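Local coordinates for protein MarR family transcriptional regulator (Peptoclostridium difficile, PDB 5ERI) that probably acts as a DNA-binding transcription factor of the MarR family, a dimer whose subunits each carry a winged helix-turn-helix, at residues 33-36 against 37-40; 114-117 against 118-121; 81-84 against 85-89; 101-105 against 106-110. All coordinates share one frame; numbering follows the deposited sequence.

In the fold
All four interactions are local, yet each takes its chemistry from its place in a winged helix-turn-helix dimer. Interaction 1, partly buried, is a mid-helix turn of helix 29-47 facing the second subunit; regular backbone bonds are joined there by an arginine folded back over the helix. The other three lie at the surface. Interaction 3 caps the start of helix 83-95, the second helix of the helix-turn-helix, and also reaches the second subunit. Interactions 4 and 2 flank strand 111-115: 101-110 comes just before it and turns the chain at the tip of the wing, with its centre about 25 Å from that of the chain, whereas 114-121 takes in its last residues and leads into helix 117-138.

Interaction 1 of 4, residues 33-36 against 37-40; sequences VGTL and SRAV
In the middle of helix 29-47, one of the helices through which the two subunits meet, Arg38 curls back along the helix surface to cover the peptide that follows Gly34. The backbone repeat is regular: Ser37, Arg38, Ala39 and Val40 donate to the carbonyls of Val33, Gly34, Thr35 and Leu36, and the tightest of these bonds is Arg38 N to Gly34 O, 2.7 Å with an N-H...O angle of 165°. That same Gly34 O lies beneath the flat face of the guanidinium, 3.4 Å from Arg38 CZ. The bend at the third torsion of Arg38 (chi3 -65°) brings the end of the chain back over the preceding turn. At the guanidinium edge, a water in its plane accepts from Arg38 NH2 at 2.8 Å and sits 2.6 Å from Thr35 OG1, so that it bridges the two side chains. The threonine hydroxyl is also bonded to Arg31 O one turn earlier, and Arg38 NE donates to Leu79 O of the second subunit. The apolar side of the turn is looser: Leu36 CD1 and Val40 CG2 approach to 4.3 Å, and both residues, with Ala39, pack on Val160 of the second subunit. Face, edge and NE of one guanidinium are thus each engaged differently; such multiple engagement should hold its rotation fixed, and the positive group is probably stabilised by the carbonyl oxygens of Gly34, over its face, and of Leu79 of the second subunit, bonded to NE.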
ATOM      1  N   VAL A  33      -5.371   4.895   5.781  1.00 40.29           N
ATOM      2  CA  VAL A  33      -4.731   3.602   5.468  1.00 40.99           C
ATOM      3  C   VAL A  33      -3.666   3.741   4.308  1.00 41.01           C
ATOM      4  O   VAL A  33      -2.555   3.160   4.392  1.00 36.79           O
ATOM      5  CB  VAL A  33      -5.774   2.496   5.079  1.00 44.12           C
ATOM      6  CG1 VAL A  33      -5.063   1.260   4.566  1.00 47.90           C
ATOM      7  CG2 VAL A  33      -6.601   2.048   6.254  1.00 41.36           C
ATOM      8  N   GLY A  34      -3.999   4.533   3.268  1.00 39.36           N
ATOM      9  CA  GLY A  34      -3.052   4.844   2.172  1.00 36.58           C
ATOM     10  C   GLY A  34      -1.842   5.639   2.711  1.00 34.30           C
ATOM     11  O   GLY A  34      -0.718   5.331   2.439  1.00 35.14           O
ATOM     12  N   THR A  35      -2.085   6.679   3.495  1.00 36.57           N
ATOM     13  CA  THR A  35      -0.990   7.439   4.068  1.00 38.77           C
ATOM     14  C   THR A  35      -0.070   6.510   4.831  1.00 38.08           C
ATOM     15  O   THR A  35       1.158   6.536   4.714  1.00 43.77           O
ATOM     16  CB  THR A  35      -1.566   8.528   5.032  1.00 36.30           C
ATOM     17  OG1 THR A  35      -2.290   9.516   4.282  1.00 37.93           O
ATOM     18  CG2 THR A  35      -0.514   9.193   5.742  1.00 38.57           C
ATOM     19  N   LEU A  36      -0.649   5.701   5.689  1.00 41.11           N
ATOM     20  CA  LEU A  36       0.190   4.806   6.540  1.00 38.96           C
ATOM     21  C   LEU A  36       0.913   3.800   5.711  1.00 38.35           C
ATOM     22  O   LEU A  36       2.110   3.565   5.839  1.00 44.55           O
ATOM     23  CB  LEU A  36      -0.731   4.097   7.538  1.00 44.73           C
ATOM     24  CG  LEU A  36      -0.232   3.091   8.523  1.00 46.69           C
ATOM     25  CD1 LEU A  36       0.910   3.643   9.349  1.00 46.44           C
ATOM     26  CD2 LEU A  36      -1.427   2.769   9.431  1.00 48.76           C
ATOM     27  N   SER A  37       0.210   3.198   4.785  1.00 37.07           N
ATOM     28  CA  SER A  37       0.873   2.231   3.936  1.00 40.79           C
ATOM     29  C   SER A  37       1.961   2.842   3.013  1.00 42.49           C
ATOM     30  O   SER A  37       3.057   2.314   2.877  1.00 42.13           O
ATOM     31  CB  SER A  37      -0.175   1.609   2.990  1.00 47.42           C
ATOM     32  OG  SER A  37       0.522   0.583   2.291  1.00 57.10           O
ATOM     33  N   ARG A  38       1.628   3.926   2.304  1.00 39.44           N
ATOM     34  CA  ARG A  38       2.721   4.582   1.470  1.00 42.96           C
ATOM     35  C   ARG A  38       3.904   4.969   2.381  1.00 35.41           C
ATOM     36  O   ARG A  38       5.065   4.710   2.077  1.00 40.78           O
ATOM     37  CB  ARG A  38       2.192   5.765   0.665  1.00 40.68           C
ATOM     38  CG  ARG A  38       1.213   5.349  -0.419  1.00 38.81           C
ATOM     39  CD  ARG A  38       0.696   6.560  -1.170  1.00 39.24           C
ATOM     40  NE  ARG A  38      -0.096   7.455  -0.334  1.00 40.17           N
ATOM     41  CZ  ARG A  38      -1.422   7.398  -0.224  1.00 42.05           C
ATOM     42  NH1 ARG A  38      -2.108   6.476  -0.860  1.00 40.38           N
ATOM     43  NH2 ARG A  38      -2.058   8.235   0.558  1.00 41.65           N
ATOM     44  N   ALA A  39       3.640   5.462   3.579  1.00 39.92           N
ATOM     45  CA  ALA A  39       4.762   5.942   4.413  1.00 38.47           C
ATOM     46  C   ALA A  39       5.665   4.803   4.801  1.00 41.47           C
ATOM     47  O   ALA A  39       6.893   4.863   4.622  1.00 47.14           O
ATOM     48  CB  ALA A  39       4.235   6.701   5.632  1.00 39.94           C
ATOM     49  N   VAL A  40       5.076   3.706   5.276  1.00 48.08           N
ATOM     50  CA  VAL A  40       5.896   2.537   5.699  1.00 41.32           C
ATOM     51  C   VAL A  40       6.668   1.970   4.524  1.00 38.52           C
ATOM     52  O   VAL A  40       7.822   1.616   4.619  1.00 46.01           O
ATOM     53  CB  VAL A  40       5.014   1.429   6.291  1.00 46.85           C
ATOM     54  CG1 VAL A  40       5.821   0.176   6.505  1.00 56.42           C
ATOM     55  CG2 VAL A  40       4.410   1.857   7.644  1.00 47.04           C
TER
HETATM   56  O   HOH W   1      -1.015  10.213   2.178  1.00 40.44           O

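Interaction 2 of 4, residues 114-117 against 118-121; sequences TPTD and KSLE
Thr116 O is the meeting point of this strand-to-helix junction, where the first turn of helix 117-138 folds back on the residue that precedes it. Ser119 N lies 3.1 Å from Thr116 O in a weak bond, and Leu120 N makes a longer, weak one to the same oxygen. Leu120 N also donates to Asp117 O at 3.3 Å, approaching from well above the carbonyl plane. Ser119 OG is 3.0 Å from Thr116 O, but its single proton has a rival acceptor in Tyr98 O. With chi1 at 79°, this hydroxyl is tucked between its own backbone N and carbonyl carbon, which also brings Ser119 OG to 3.4 Å from Pro115 CB. On another side of the junction, Thr116 OG1 touches Lys118 CB at 3.7 Å while bonding to Gly97 O. The lysine runs on as an extended chain, its NZ bonded to Ala96 O and set against the Tyr98 ring in a cation-pi contact. Backbone bonds between Thr114 and Asp100, and between Thr116 and Tyr98, tie the approach to strand 99-103 and the residue just before it, while Pro115 and Ser119 both rest on Cys65 of helix 57-66, so the junction joins the wing's sheet, that helix and helix 117-138.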
ATOM      1  N   THR A 114      11.180 -21.480  -3.099  1.00 40.39           N
ATOM      2  CA  THR A 114      11.994 -21.828  -1.995  1.00 46.75           C
ATOM      3  C   THR A 114      13.029 -20.747  -1.769  1.00 48.34           C
ATOM      4  O   THR A 114      13.506 -20.146  -2.729  1.00 52.49           O
ATOM      5  CB  THR A 114      12.655 -23.175  -2.372  1.00 58.13           C
ATOM      6  OG1 THR A 114      12.202 -24.151  -1.442  1.00 62.65           O
ATOM      7  CG2 THR A 114      14.177 -23.136  -2.409  1.00 66.93           C
ATOM      8  N   PRO A 115      13.410 -20.502  -0.494  1.00 50.20           N
ATOM      9  CA  PRO A 115      14.447 -19.508  -0.233  1.00 50.97           C
ATOM     10  C   PRO A 115      15.824 -20.112  -0.448  1.00 59.50           C
ATOM     11  O   PRO A 115      16.010 -21.308  -0.167  1.00 50.94           O
ATOM     12  CB  PRO A 115      14.259 -19.199   1.262  1.00 47.66           C
ATOM     13  CG  PRO A 115      13.751 -20.500   1.870  1.00 43.32           C
ATOM     14  CD  PRO A 115      12.901 -21.096   0.761  1.00 52.77           C
ATOM     15  N   THR A 116      16.770 -19.283  -0.888  1.00 61.78           N
ATOM     16  CA  THR A 116      18.148 -19.685  -0.998  1.00 57.34           C
ATOM     17  C   THR A 116      18.859 -19.379   0.308  1.00 71.94           C
ATOM     18  O   THR A 116      18.316 -18.618   1.149  1.00 58.70           O
ATOM     19  CB  THR A 116      18.858 -18.900  -2.100  1.00 57.23           C
ATOM     20  OG1 THR A 116      18.845 -17.485  -1.776  1.00 52.81           O
ATOM     21  CG2 THR A 116      18.180 -19.175  -3.428  1.00 58.16           C
ATOM     22  N   ASP A 117      20.081 -19.926   0.445  1.00 68.89           N
ATOM     23  CA  ASP A 117      20.914 -19.781   1.659  1.00 81.71           C
ATOM     24  C   ASP A 117      21.105 -18.300   2.044  1.00 73.15           C
ATOM     25  O   ASP A 117      21.020 -17.930   3.229  1.00 62.91           O
ATOM     26  CB  ASP A 117      22.293 -20.481   1.473  1.00 95.11           C
ATOM     27  CG  ASP A 117      22.256 -22.009   1.783  1.00107.90           C
ATOM     28  OD1 ASP A 117      21.175 -22.535   2.181  1.00106.28           O
ATOM     29  OD2 ASP A 117      23.326 -22.673   1.631  1.00115.07           O
ATOM     30  N   LYS A 118      21.314 -17.482   1.015  1.00 68.15           N
ATOM     31  CA  LYS A 118      21.476 -16.028   1.139  1.00 73.63           C
ATOM     32  C   LYS A 118      20.322 -15.306   1.896  1.00 79.37           C
ATOM     33  O   LYS A 118      20.523 -14.510   2.864  1.00 73.95           O
ATOM     34  CB  LYS A 118      21.585 -15.440  -0.287  1.00 63.70           C
ATOM     35  CG  LYS A 118      21.713 -13.918  -0.308  1.00 70.30           C
ATOM     36  CD  LYS A 118      22.303 -13.440  -1.612  1.00 70.68           C
ATOM     37  CE  LYS A 118      21.789 -12.062  -1.942  1.00 79.27           C
ATOM     38  NZ  LYS A 118      21.916 -11.894  -3.403  1.00 88.20           N
ATOM     39  N   SER A 119      19.112 -15.590   1.423  1.00 68.13           N
ATOM     40  CA  SER A 119      17.927 -14.957   1.944  1.00 69.13           C
ATOM     41  C   SER A 119      17.620 -15.353   3.430  1.00 69.32           C
ATOM     42  O   SER A 119      16.978 -14.606   4.178  1.00 60.81           O
ATOM     43  CB  SER A 119      16.777 -15.191   0.954  1.00 62.79           C
ATOM     44  OG  SER A 119      16.251 -16.472   1.092  1.00 73.81           O
ATOM     45  N   LEU A 120      18.177 -16.467   3.890  1.00 75.84           N
ATOM     46  CA  LEU A 120      17.950 -16.908   5.252  1.00 70.84           C
ATOM     47  C   LEU A 120      18.595 -15.993   6.278  1.00 67.87           C
ATOM     48  O   LEU A 120      18.050 -15.804   7.378  1.00 69.63           O
ATOM     49  CB  LEU A 120      18.377 -18.362   5.437  1.00 77.33           C
ATOM     50  CG  LEU A 120      17.287 -19.315   4.922  1.00 78.65           C
ATOM     51  CD1 LEU A 120      17.873 -20.669   4.503  1.00 87.40           C
ATOM     52  CD2 LEU A 120      16.176 -19.491   5.946  1.00 79.54           C
ATOM     53  N   GLU A 121      19.710 -15.371   5.932  1.00 68.39           N
ATOM     54  CA  GLU A 121      20.278 -14.340   6.836  1.00 69.30           C
ATOM     55  C   GLU A 121      19.461 -13.045   6.802  1.00 68.29           C
ATOM     56  O   GLU A 121      19.209 -12.405   7.829  1.00 70.59           O
ATOM     57  CB  GLU A 121      21.726 -14.042   6.446  1.00 86.37           C
ATOM     58  CG  GLU A 121      22.643 -13.707   7.621  1.00 92.64           C
ATOM     59  CD  GLU A 121      24.095 -13.953   7.263  1.00101.90           C
ATOM     60  OE1 GLU A 121      24.667 -15.002   7.658  1.00102.39           O
ATOM     61  OE2 GLU A 121      24.645 -13.108   6.534  1.00104.89           O
TER

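Interaction 3 of 4, residues 81-84 against 85-89; sequences VDKA and TTTKA
Asp82 OD1 is gripped twice by Thr85, whose hydroxyl and backbone amide both donate to it at the N-cap of helix 83-95. In the winged helix-turn-helix of MarR proteins this helix follows helix 72-79 and corresponds to the recognition helix, which probably enters the DNA groove. The hydroxyl bond is short, Thr85 OG1 to Asp82 OD1 2.5 Å, and meets the carboxylate on its syn side close to the plane; Thr85 N comes in at 3.1 Å from above that plane. The carboxylate arrives there because Asp82 CG stands between its own backbone N and carbonyl carbon (chi1 68°), folded over the first turn. Asp82 O adds only weak bonds to Thr85 N and Thr86 N. A negative group held against an amide of the first turn is probably favoured by the helix dipole.

At the next residue, Lys83 O is likewise a double acceptor: Thr87 N reaches it at 2.8 Å nearly in line with the carbonyl, and Thr87 OG1, also at 2.8 Å, comes from above the carbonyl plane. On the buried side, the side chains of Val81 and Thr86 cross at about a right angle, with Val81 CG2 3.5 Å from Thr86 OG1, a hydroxyl bonded to Ser76 OG of helix 72-79. Val81 packs on Arg38 of the second subunit and Thr85 on Lys55 of that subunit, which places the cap beside the dimer partner. Lys88 N continues the helix by donating to Ala84 O at 3.2 Å, and the aliphatic Lys88 CG lies equally close to that carbonyl oxygen.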
ATOM      1  N   VAL A  81      -2.719  -9.919  -4.262  1.00 40.72           N
ATOM      2  CA  VAL A  81      -2.358  -9.298  -5.518  1.00 42.97           C
ATOM      3  C   VAL A  81      -2.634 -10.297  -6.659  1.00 44.61           C
ATOM      4  O   VAL A  81      -2.780 -11.497  -6.394  1.00 42.88           O
ATOM      5  CB  VAL A  81      -0.879  -8.958  -5.553  1.00 41.69           C
ATOM      6  CG1 VAL A  81      -0.543  -7.911  -4.521  1.00 46.43           C
ATOM      7  CG2 VAL A  81       0.012 -10.188  -5.336  1.00 45.01           C
ATOM      8  N   ASP A  82      -2.666  -9.818  -7.899  1.00 49.25           N
ATOM      9  CA  ASP A  82      -2.811 -10.695  -9.071  1.00 54.59           C
ATOM     10  C   ASP A  82      -1.494 -11.377  -9.451  1.00 50.66           C
ATOM     11  O   ASP A  82      -0.395 -10.942  -9.053  1.00 43.79           O
ATOM     12  CB  ASP A  82      -3.374  -9.948 -10.271  1.00 60.87           C
ATOM     13  CG  ASP A  82      -2.403  -8.927 -10.823  1.00 69.16           C
ATOM     14  OD1 ASP A  82      -1.279  -8.832 -10.270  1.00 62.13           O
ATOM     15  OD2 ASP A  82      -2.772  -8.201 -11.795  1.00 78.05           O
ATOM     16  N   LYS A  83      -1.624 -12.472 -10.199  1.00 50.19           N
ATOM     17  CA  LYS A  83      -0.504 -13.397 -10.451  1.00 52.10           C
ATOM     18  C   LYS A  83       0.632 -12.712 -11.231  1.00 47.03           C
ATOM     19  O   LYS A  83       1.850 -12.961 -11.010  1.00 44.00           O
ATOM     20  CB  LYS A  83      -1.015 -14.699 -11.147  1.00 63.48           C
ATOM     21  CG  LYS A  83       0.050 -15.788 -11.306  1.00 76.79           C
ATOM     22  CD  LYS A  83      -0.530 -17.078 -11.916  1.00 91.00           C
ATOM     23  CE  LYS A  83       0.461 -17.846 -12.808  1.00 95.62           C
ATOM     24  NZ  LYS A  83       0.535 -17.289 -14.203  1.00105.63           N
ATOM     25  N   ALA A  84       0.240 -11.804 -12.104  1.00 42.96           N
ATOM     26  CA  ALA A  84       1.223 -11.022 -12.874  1.00 48.82           C
ATOM     27  C   ALA A  84       2.183 -10.217 -11.982  1.00 46.12           C
ATOM     28  O   ALA A  84       3.408 -10.161 -12.187  1.00 45.66           O
ATOM     29  CB  ALA A  84       0.492 -10.081 -13.830  1.00 44.18           C
ATOM     30  N   THR A  85       1.633  -9.625 -10.937  1.00 45.25           N
ATOM     31  CA  THR A  85       2.475  -8.904 -10.005  1.00 43.12           C
ATOM     32  C   THR A  85       3.492  -9.856  -9.394  1.00 39.88           C
ATOM     33  O   THR A  85       4.672  -9.527  -9.316  1.00 42.65           O
ATOM     34  CB  THR A  85       1.610  -8.265  -8.895  1.00 48.22           C
ATOM     35  OG1 THR A  85       0.673  -7.405  -9.509  1.00 46.48           O
ATOM     36  CG2 THR A  85       2.452  -7.444  -7.932  1.00 49.19           C
ATOM     37  N   THR A  86       3.010 -11.028  -8.953  1.00 39.77           N
ATOM     38  CA  THR A  86       3.819 -12.009  -8.269  1.00 38.27           C
ATOM     39  C   THR A  86       4.909 -12.527  -9.146  1.00 39.37           C
ATOM     40  O   THR A  86       6.078 -12.575  -8.728  1.00 41.40           O
ATOM     41  CB  THR A  86       2.957 -13.162  -7.763  1.00 41.82           C
ATOM     42  OG1 THR A  86       1.978 -12.636  -6.870  1.00 41.68           O
ATOM     43  CG2 THR A  86       3.802 -14.204  -7.021  1.00 43.01           C
ATOM     44  N   THR A  87       4.552 -12.864 -10.383  1.00 41.37           N
ATOM     45  CA  THR A  87       5.511 -13.360 -11.397  1.00 42.27           C
ATOM     46  C   THR A  87       6.697 -12.400 -11.596  1.00 42.31           C
ATOM     47  O   THR A  87       7.887 -12.777 -11.519  1.00 44.42           O
ATOM     48  CB  THR A  87       4.711 -13.568 -12.741  1.00 48.68           C
ATOM     49  OG1 THR A  87       3.641 -14.472 -12.507  1.00 46.99           O
ATOM     50  CG2 THR A  87       5.574 -14.117 -13.913  1.00 51.95           C
ATOM     51  N   LYS A  88       6.384 -11.120 -11.753  1.00 49.60           N
ATOM     52  CA  LYS A  88       7.427 -10.099 -11.946  1.00 46.34           C
ATOM     53  C   LYS A  88       8.305  -9.968 -10.744  1.00 45.38           C
ATOM     54  O   LYS A  88       9.514  -9.855 -10.843  1.00 46.25           O
ATOM     55  CB  LYS A  88       6.806  -8.723 -12.334  1.00 61.56           C
ATOM     56  CG  LYS A  88       5.950  -8.767 -13.627  1.00 77.73           C
ATOM     57  CD  LYS A  88       5.474  -7.410 -14.179  1.00 88.20           C
ATOM     58  CE  LYS A  88       6.592  -6.635 -14.873  1.00 99.66           C
ATOM     59  NZ  LYS A  88       6.933  -7.192 -16.214  1.00104.62           N
ATOM     60  N   ALA A  89       7.707 -10.014  -9.564  1.00 43.73           N
ATOM     61  CA  ALA A  89       8.530  -9.897  -8.363  1.00 36.78           C
ATOM     62  C   ALA A  89       9.401 -11.144  -8.137  1.00 40.57           C
ATOM     63  O   ALA A  89      10.579 -11.057  -7.695  1.00 41.37           O
ATOM     64  CB  ALA A  89       7.615  -9.692  -7.173  1.00 38.78           C
TER

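Interaction 4 of 4, residues 101-105 against 106-110; sequences KKQDK and FDKRG
Asp104 turns its side chain inward across the hairpin, and its CB and OD2 meet the residues of the turn that follows. Its CB packs 3.3 Å from Asp107 O. With CG anti to the backbone N (chi1 -169°), the carboxylate is swung over the amides that follow. Asp104 OD2 takes Asp107 N on its anti side at 3.1 Å, an almost straight bond of 175°, and Phe106 N more weakly at 3.3 Å, the contact of an Asx turn. OD2 also lies at the edge of the Phe106 ring, near the ring plane, whereas Lys105 CG lies over one face of the same ring and Lys105 CB makes the closest approach, 3.6 Å from Phe106 CD1. The remaining oxygen, Asp104 OD1, accepts from Asn112 ND2, so this carboxylate links the turn to the strand that leaves it.

Two further bonds close the loop. Asp104 N donates to Gly110 O at 3.0 Å, from above the carbonyl plane. One residue earlier, Gln103 OE1 accepts from Lys108 NZ at 2.6 Å, in the plane of the amide carbonyl and on a lone pair; the extended glutamine and the bent lysine meet obliquely. In winged-helix proteins this loop is the wing, which in MarR relatives commonly approaches DNA. It connects strand 99-103, an outermost strand within this chain, to strand 111-115 beside it, and the backbone pairing of Lys102 with Asn112 carries the hairpin on into the sheet.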
ATOM      1  N   LYS A 101      13.063 -21.325  -7.863  1.00 53.98           N
ATOM      2  CA  LYS A 101      11.775 -21.909  -8.252  1.00 53.24           C
ATOM      3  C   LYS A 101      12.033 -23.222  -8.972  1.00 59.63           C
ATOM      4  O   LYS A 101      12.995 -23.340  -9.740  1.00 70.76           O
ATOM      5  CB  LYS A 101      10.922 -21.006  -9.134  1.00 55.26           C
ATOM      6  CG  LYS A 101      11.356 -20.811 -10.569  1.00 70.62           C
ATOM      7  CD  LYS A 101      10.319 -19.948 -11.318  1.00 75.05           C
ATOM      8  CE  LYS A 101      10.683 -19.703 -12.795  1.00 81.75           C
ATOM      9  NZ  LYS A 101      11.938 -18.919 -13.094  1.00 86.74           N
ATOM     10  N   LYS A 102      11.171 -24.192  -8.697  1.00 58.01           N
ATOM     11  CA  LYS A 102      11.214 -25.502  -9.319  1.00 56.38           C
ATOM     12  C   LYS A 102       9.811 -25.874  -9.787  1.00 50.23           C
ATOM     13  O   LYS A 102       8.798 -25.627  -9.139  1.00 45.71           O
ATOM     14  CB  LYS A 102      11.819 -26.519  -8.353  1.00 65.50           C
ATOM     15  CG  LYS A 102      13.267 -26.160  -7.980  1.00 79.33           C
ATOM     16  CD  LYS A 102      14.044 -27.336  -7.377  1.00 93.78           C
ATOM     17  CE  LYS A 102      15.454 -26.934  -6.919  1.00 98.84           C
ATOM     18  NZ  LYS A 102      16.209 -28.097  -6.344  1.00100.97           N
ATOM     19  N   GLN A 103       9.721 -26.440 -10.959  1.00 55.45           N
ATOM     20  CA  GLN A 103       8.433 -26.853 -11.495  1.00 58.72           C
ATOM     21  C   GLN A 103       7.815 -27.858 -10.510  1.00 57.31           C
ATOM     22  O   GLN A 103       8.530 -28.624  -9.886  1.00 47.47           O
ATOM     23  CB  GLN A 103       8.684 -27.515 -12.839  1.00 61.02           C
ATOM     24  CG  GLN A 103       7.442 -27.708 -13.682  1.00 73.23           C
ATOM     25  CD  GLN A 103       7.740 -28.435 -14.993  1.00 82.21           C
ATOM     26  OE1 GLN A 103       7.126 -28.142 -16.014  1.00 84.84           O
ATOM     27  NE2 GLN A 103       8.689 -29.381 -14.967  1.00 85.77           N
ATOM     28  N   ASP A 104       6.512 -27.811 -10.335  1.00 51.01           N
ATOM     29  CA  ASP A 104       5.838 -28.729  -9.448  1.00 63.79           C
ATOM     30  C   ASP A 104       5.679 -30.099 -10.105  1.00 65.09           C
ATOM     31  O   ASP A 104       5.308 -30.167 -11.282  1.00 60.85           O
ATOM     32  CB  ASP A 104       4.410 -28.212  -9.092  1.00 67.90           C
ATOM     33  CG  ASP A 104       3.745 -29.029  -7.938  1.00 66.30           C
ATOM     34  OD1 ASP A 104       4.347 -29.089  -6.853  1.00 74.78           O
ATOM     35  OD2 ASP A 104       2.649 -29.610  -8.092  1.00 67.29           O
ATOM     36  N   LYS A 105       5.844 -31.168  -9.309  1.00 73.77           N
ATOM     37  CA  LYS A 105       5.758 -32.558  -9.812  1.00 73.29           C
ATOM     38  C   LYS A 105       4.392 -32.956 -10.320  1.00 63.07           C
ATOM     39  O   LYS A 105       4.305 -33.745 -11.221  1.00 63.03           O
ATOM     40  CB  LYS A 105       6.178 -33.536  -8.750  1.00 82.18           C
ATOM     41  CG  LYS A 105       6.778 -34.803  -9.304  1.00 94.82           C
ATOM     42  CD  LYS A 105       7.896 -35.215  -8.365  1.00117.05           C
ATOM     43  CE  LYS A 105       8.018 -36.719  -8.204  1.00126.11           C
ATOM     44  NZ  LYS A 105       9.164 -37.059  -7.307  1.00131.23           N
ATOM     45  N   PHE A 106       3.334 -32.368  -9.786  1.00 60.78           N
ATOM     46  CA  PHE A 106       1.989 -32.807 -10.080  1.00 67.78           C
ATOM     47  C   PHE A 106       1.194 -31.847 -10.937  1.00 76.07           C
ATOM     48  O   PHE A 106       0.381 -32.318 -11.726  1.00 80.16           O
ATOM     49  CB  PHE A 106       1.272 -33.075  -8.768  1.00 80.27           C
ATOM     50  CG  PHE A 106       2.004 -34.061  -7.910  1.00 90.21           C
ATOM     51  CD1 PHE A 106       2.994 -33.630  -7.010  1.00 92.03           C
ATOM     52  CD2 PHE A 106       1.762 -35.431  -8.048  1.00 92.03           C
ATOM     53  CE1 PHE A 106       3.690 -34.545  -6.231  1.00 92.67           C
ATOM     54  CE2 PHE A 106       2.461 -36.344  -7.279  1.00 88.83           C
ATOM     55  CZ  PHE A 106       3.432 -35.903  -6.375  1.00 89.44           C
ATOM     56  N   ASP A 107       1.367 -30.529 -10.773  1.00 75.99           N
ATOM     57  CA  ASP A 107       0.908 -29.572 -11.806  1.00 83.50           C
ATOM     58  C   ASP A 107       2.135 -29.097 -12.577  1.00 88.81           C
ATOM     59  O   ASP A 107       2.994 -28.395 -12.045  1.00 82.75           O
ATOM     60  CB  ASP A 107       0.102 -28.364 -11.274  1.00 88.40           C
ATOM     61  CG  ASP A 107      -0.575 -27.534 -12.429  1.00 95.44           C
ATOM     62  OD1 ASP A 107      -1.807 -27.641 -12.564  1.00 89.40           O
ATOM     63  OD2 ASP A 107       0.096 -26.800 -13.222  1.00 91.06           O
ATOM     64  N   LYS A 108       2.210 -29.487 -13.841  1.00 99.62           N
ATOM     65  CA  LYS A 108       3.372 -29.180 -14.672  1.00111.59           C
ATOM     66  C   LYS A 108       3.616 -27.642 -14.861  1.00103.18           C
ATOM     67  O   LYS A 108       4.780 -27.171 -14.918  1.00 91.29           O
ATOM     68  CB  LYS A 108       3.225 -29.882 -16.027  1.00127.89           C
ATOM     69  CG  LYS A 108       4.536 -30.022 -16.778  1.00144.49           C
ATOM     70  CD  LYS A 108       4.461 -29.443 -18.184  1.00144.47           C
ATOM     71  CE  LYS A 108       5.737 -29.752 -18.946  1.00146.56           C
ATOM     72  NZ  LYS A 108       6.999 -29.197 -18.350  1.00146.20           N
ATOM     73  N   ARG A 109       2.553 -26.842 -14.949  1.00 76.83           N
ATOM     74  CA  ARG A 109       2.794 -25.403 -14.909  1.00 91.82           C
ATOM     75  C   ARG A 109       2.483 -24.673 -13.575  1.00 81.22           C
ATOM     76  O   ARG A 109       1.880 -23.617 -13.581  1.00 74.80           O
ATOM     77  CB  ARG A 109       2.272 -24.684 -16.168  1.00103.09           C
ATOM     78  CG  ARG A 109       3.407 -24.342 -17.167  1.00114.09           C
ATOM     79  CD  ARG A 109       4.626 -23.558 -16.587  1.00113.31           C
ATOM     80  NE  ARG A 109       4.289 -22.197 -16.140  1.00110.95           N
ATOM     81  CZ  ARG A 109       4.291 -21.088 -16.894  1.00102.97           C
ATOM     82  NH1 ARG A 109       4.645 -21.102 -18.171  1.00 90.68           N
ATOM     83  NH2 ARG A 109       3.940 -19.933 -16.352  1.00103.68           N
ATOM     84  N   GLY A 110       2.935 -25.264 -12.455  1.00 69.79           N
ATOM     85  CA  GLY A 110       3.087 -24.607 -11.147  1.00 49.08           C
ATOM     86  C   GLY A 110       4.560 -24.547 -10.861  1.00 49.74           C
ATOM     87  O   GLY A 110       5.361 -25.250 -11.465  1.00 57.32           O
TER